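Local coordinates for protein LigF (Sphingobium sp. SYK-6, PDB 4XT0) that cleaves beta-aryl ether bonds of lignin as a glutathione-binding beta-etherase of the glutathione S-transferase superfamily, at residues G14-E26 against G192-A204. Sequence-based numbering, arbitrary orientation.
With GSH (glutathione), chain B.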
# COMPACT_ATOMS: atom_id res chain seq x y z
N GLY A 14 1.80 7.45 -17.84
CA GLY A 14 2.69 7.99 -16.83
C GLY A 14 2.05 7.80 -15.47
O GLY A 14 0.83 7.70 -15.37
N ALA A 15 2.89 7.72 -14.43
CA ALA A 15 2.42 7.59 -13.06
C ALA A 15 1.43 6.44 -12.92
O ALA A 15 1.60 5.38 -13.53
CB ALA A 15 1.80 8.92 -12.56
N ASN A 16 0.37 6.63 -12.14
CA ASN A 16 -0.48 5.49 -11.79
C ASN A 16 -1.24 4.95 -13.00
O ASN A 16 -1.49 3.74 -13.09
CB ASN A 16 -1.44 5.88 -10.67
CG ASN A 16 -0.74 6.00 -9.33
OD1 ASN A 16 -0.09 5.05 -8.88
ND2 ASN A 16 -0.83 7.16 -8.71
N SER A 17 -1.56 5.83 -13.94
CA SER A 17 -2.25 5.43 -15.18
C SER A 17 -1.45 4.43 -16.02
O SER A 17 -2.02 3.57 -16.69
CB SER A 17 -2.55 6.68 -16.04
OG SER A 17 -3.55 7.49 -15.45
N LEU A 18 -0.12 4.55 -16.02
CA LEU A 18 0.69 3.68 -16.85
C LEU A 18 0.53 2.19 -16.49
O LEU A 18 0.61 1.33 -17.36
CB LEU A 18 2.18 4.09 -16.78
CG LEU A 18 3.15 3.30 -17.67
CD1 LEU A 18 4.30 4.18 -18.18
CD2 LEU A 18 3.72 2.08 -16.94
N LYS A 19 0.30 1.89 -15.21
CA LYS A 19 0.30 0.50 -14.74
C LYS A 19 -0.75 -0.34 -15.49
O LYS A 19 -0.37 -1.30 -16.17
CB LYS A 19 0.09 0.41 -13.22
CG LYS A 19 1.08 1.26 -12.36
CD LYS A 19 0.85 0.97 -10.86
CE LYS A 19 1.50 2.01 -9.93
NZ LYS A 19 1.02 1.82 -8.51
N PRO A 20 -2.06 0.02 -15.41
CA PRO A 20 -2.97 -0.86 -16.19
C PRO A 20 -2.87 -0.68 -17.70
O PRO A 20 -3.23 -1.59 -18.46
CB PRO A 20 -4.37 -0.45 -15.68
CG PRO A 20 -4.22 0.97 -15.22
CD PRO A 20 -2.79 1.08 -14.68
N LEU A 21 -2.39 0.48 -18.15
CA LEU A 21 -2.24 0.71 -19.58
C LEU A 21 -1.20 -0.26 -20.14
O LEU A 21 -1.43 -0.93 -21.15
CB LEU A 21 -1.86 2.17 -19.84
CG LEU A 21 -2.11 2.81 -21.21
CD1 LEU A 21 -3.57 2.75 -21.60
CD2 LEU A 21 -1.59 4.26 -21.22
N ALA A 22 -0.04 -0.33 -19.49
CA ALA A 22 1.02 -1.25 -19.91
C ALA A 22 0.55 -2.72 -19.80
O ALA A 22 0.82 -3.54 -20.68
CB ALA A 22 2.29 -1.03 -19.07
N THR A 23 -0.17 -3.04 -18.74
CA THR A 23 -0.70 -4.39 -18.55
C THR A 23 -1.61 -4.80 -19.71
O THR A 23 -1.48 -5.89 -20.26
CB THR A 23 -1.45 -4.49 -17.21
OG1 THR A 23 -0.54 -4.17 -16.15
CG2 THR A 23 -2.01 -5.92 -16.96
N LEU A 24 -2.51 -3.90 -20.12
CA LEU A 24 -3.43 -4.16 -21.22
C LEU A 24 -2.69 -4.43 -22.54
O LEU A 24 -3.02 -5.38 -23.26
CB LEU A 24 -4.40 -2.98 -21.39
CG LEU A 24 -5.45 -2.84 -20.27
CD1 LEU A 24 -6.00 -1.41 -20.21
CD2 LEU A 24 -6.58 -3.88 -20.46
N TYR A 25 -1.69 -3.61 -22.84
CA TYR A 25 -0.93 -3.80 -24.07
C TYR A 25 -0.05 -5.04 -24.01
O TYR A 25 0.15 -5.71 -25.00
CB TYR A 25 -0.04 -2.58 -24.37
CG TYR A 25 -0.77 -1.41 -24.98
CD1 TYR A 25 -1.04 -1.38 -26.34
CD2 TYR A 25 -1.18 -0.33 -24.20
CE1 TYR A 25 -1.71 -0.31 -26.91
CE2 TYR A 25 -1.85 0.74 -24.75
CZ TYR A 25 -2.11 0.75 -26.11
OH TYR A 25 -2.77 1.82 -26.67
N GLU A 26 0.51 -5.33 -22.83
CA GLU A 26 1.37 -6.51 -22.72
C GLU A 26 0.56 -7.79 -22.91
O GLU A 26 1.08 -8.79 -23.42
CB GLU A 26 2.10 -6.54 -21.38
CG GLU A 26 3.19 -5.49 -21.23
CD GLU A 26 4.51 -5.87 -21.90
OE1 GLU A 26 4.59 -6.92 -22.59
OE2 GLU A 26 5.49 -5.10 -21.74
N GLY A 192 11.56 -13.17 -13.99
CA GLY A 192 11.41 -12.36 -15.19
C GLY A 192 10.37 -11.26 -15.07
O GLY A 192 9.81 -11.01 -14.00
N TYR A 193 10.11 -10.60 -16.19
CA TYR A 193 9.24 -9.43 -16.26
C TYR A 193 7.87 -9.68 -15.65
O TYR A 193 7.21 -10.67 -15.97
CB TYR A 193 9.09 -9.04 -17.72
CG TYR A 193 8.30 -7.79 -18.03
CD1 TYR A 193 8.83 -6.53 -17.77
CD2 TYR A 193 7.05 -7.88 -18.65
CE1 TYR A 193 8.13 -5.38 -18.10
CE2 TYR A 193 6.34 -6.73 -19.00
CZ TYR A 193 6.89 -5.48 -18.72
OH TYR A 193 6.23 -4.33 -19.08
N SER A 194 7.44 -8.77 -14.77
CA SER A 194 6.19 -8.97 -14.05
C SER A 194 5.55 -7.63 -13.74
O SER A 194 6.10 -6.57 -14.09
CB SER A 194 6.43 -9.75 -12.75
OG SER A 194 7.00 -8.91 -11.73
N LEU A 195 4.39 -7.68 -13.09
CA LEU A 195 3.73 -6.48 -12.56
C LEU A 195 4.67 -5.66 -11.65
O LEU A 195 4.51 -4.44 -11.57
CB LEU A 195 2.46 -6.86 -11.77
CG LEU A 195 1.33 -7.55 -12.54
CD1 LEU A 195 0.12 -7.74 -11.62
CD2 LEU A 195 0.95 -6.78 -13.81
N ALA A 196 5.63 -6.30 -10.98
CA ALA A 196 6.63 -5.55 -10.20
C ALA A 196 7.36 -4.55 -11.07
O ALA A 196 7.52 -3.37 -10.69
CB ALA A 196 7.65 -6.49 -9.54
N ASP A 197 7.86 -5.01 -12.22
CA ASP A 197 8.57 -4.12 -13.13
C ASP A 197 7.66 -3.01 -13.65
O ASP A 197 8.04 -1.85 -13.66
CB ASP A 197 9.18 -4.91 -14.29
CG ASP A 197 10.10 -6.02 -13.80
OD1 ASP A 197 11.24 -5.71 -13.36
OD2 ASP A 197 9.67 -7.20 -13.81
N ILE A 198 6.44 -3.38 -14.04
CA ILE A 198 5.49 -2.41 -14.59
C ILE A 198 5.15 -1.30 -13.57
O ILE A 198 5.20 -0.11 -13.89
CB ILE A 198 4.19 -3.13 -15.07
CG1 ILE A 198 4.44 -3.87 -16.39
CG2 ILE A 198 3.04 -2.14 -15.24
CD1 ILE A 198 3.28 -4.82 -16.76
N CYS A 199 4.83 -1.70 -12.34
CA CYS A 199 4.42 -0.73 -11.33
C CYS A 199 5.58 0.21 -10.97
O CYS A 199 5.37 1.41 -10.76
CB CYS A 199 3.90 -1.44 -10.07
SG CYS A 199 2.31 -2.34 -10.31
N ASN A 200 6.79 -0.32 -10.91
CA ASN A 200 7.94 0.51 -10.60
C ASN A 200 8.35 1.37 -11.79
O ASN A 200 8.77 2.52 -11.61
CB ASN A 200 9.12 -0.36 -10.15
CG ASN A 200 9.03 -0.73 -8.69
OD1 ASN A 200 9.46 0.03 -7.82
ND2 ASN A 200 8.46 -1.90 -8.41
N PHE A 201 8.22 0.81 -12.99
CA PHE A 201 8.53 1.55 -14.23
C PHE A 201 7.59 2.73 -14.37
O PHE A 201 7.98 3.79 -14.84
CB PHE A 201 8.43 0.62 -15.46
CG PHE A 201 8.73 1.30 -16.78
CD1 PHE A 201 10.03 1.40 -17.24
CD2 PHE A 201 7.70 1.79 -17.57
CE1 PHE A 201 10.32 2.00 -18.47
CE2 PHE A 201 7.98 2.39 -18.81
CZ PHE A 201 9.29 2.49 -19.26
N ALA A 202 6.33 2.54 -13.95
CA ALA A 202 5.33 3.62 -14.00
C ALA A 202 5.82 4.87 -13.27
O ALA A 202 5.58 6.00 -13.73
CB ALA A 202 3.99 3.14 -13.39
N ILE A 203 6.51 4.67 -12.14
CA ILE A 203 7.09 5.78 -11.37
C ILE A 203 8.48 6.17 -11.86
O ILE A 203 8.80 7.35 -11.97
CB ILE A 203 7.19 5.43 -9.84
CG1 ILE A 203 5.85 4.89 -9.31
CG2 ILE A 203 7.67 6.64 -9.03
CD1 ILE A 203 4.63 5.76 -9.64
N ALA A 204 9.32 5.18 -12.16
CA ALA A 204 10.73 5.48 -12.43
C ALA A 204 11.00 6.05 -13.81
O ALA A 204 11.94 6.81 -13.99
CB ALA A 204 11.59 4.23 -12.21
N1 GSH B . -4.24 4.92 -5.13
CA1 GSH B . -4.69 5.38 -6.45
C1 GSH B . -4.23 4.46 -7.57
O11 GSH B . -4.93 4.29 -8.55
O12 GSH B . -3.04 3.84 -7.52
CB1 GSH B . -4.11 6.80 -6.68
CG1 GSH B . -4.71 7.35 -7.97
CD1 GSH B . -4.08 8.70 -8.29
OE1 GSH B . -3.37 9.25 -7.48
N2 GSH B . -4.32 9.26 -9.49
CA2 GSH B . -3.73 10.56 -9.84
C2 GSH B . -4.85 11.56 -10.08
O2 GSH B . -5.94 11.16 -10.42
CB2 GSH B . -2.93 10.43 -11.14
SG2 GSH B . -1.40 9.47 -10.93
N3 GSH B . -4.63 12.90 -9.94
CA3 GSH B . -5.73 13.84 -10.22
C3 GSH B . -6.31 14.50 -8.98
O31 GSH B . -6.96 15.51 -9.12
O32 GSH B . -6.11 13.99 -7.75
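Y193 meets E26 just ahead of helix 195-204: its OH gives a weak hydrogen bond to E26 OE2 (2.9 Å), the carboxylate and ring planes turned 52° apart. OE2 also takes a salt bridge from R236 NE, while OE1 accepts from N86 ND2; R236 makes a cation-pi contact with the Y193 ring. A lysine in place of E26 would probably set a second positive charge against R236, now without its salt bridge, and leave N86 ND2 without its acceptor. S194 and D197 close a capping box at the helix start. L195 CD2 then reaches T23 OG1 (3.8 Å), a hydroxyl already bonded to K19 O. I198 CG2, set anti to the backbone N and so against the opposite helix, lies 3.6 Å from K19 O and also meets A22 CB. C199 SG meets the flank of the extended K19 chain, 3.7 Å from CD. L18 CD2 lies at the edge of the F201 ring, 4.0 Å from F201 CD2, the side chains crossing at about a right angle. A202 sits where the helices, 7.9 Å apart and crossing at 145°, come close: its CB meets K19 CG (3.6 Å), and its O accepts a weak, bent bond from A15 N. The seam joining the thioredoxin-like and helical domains is thus mainly apolar, its charges probably balanced at the margins: E26 by R236, and K19 NZ by D107 near the glutathione site, where S70 OG bonds both NZ and glutathione.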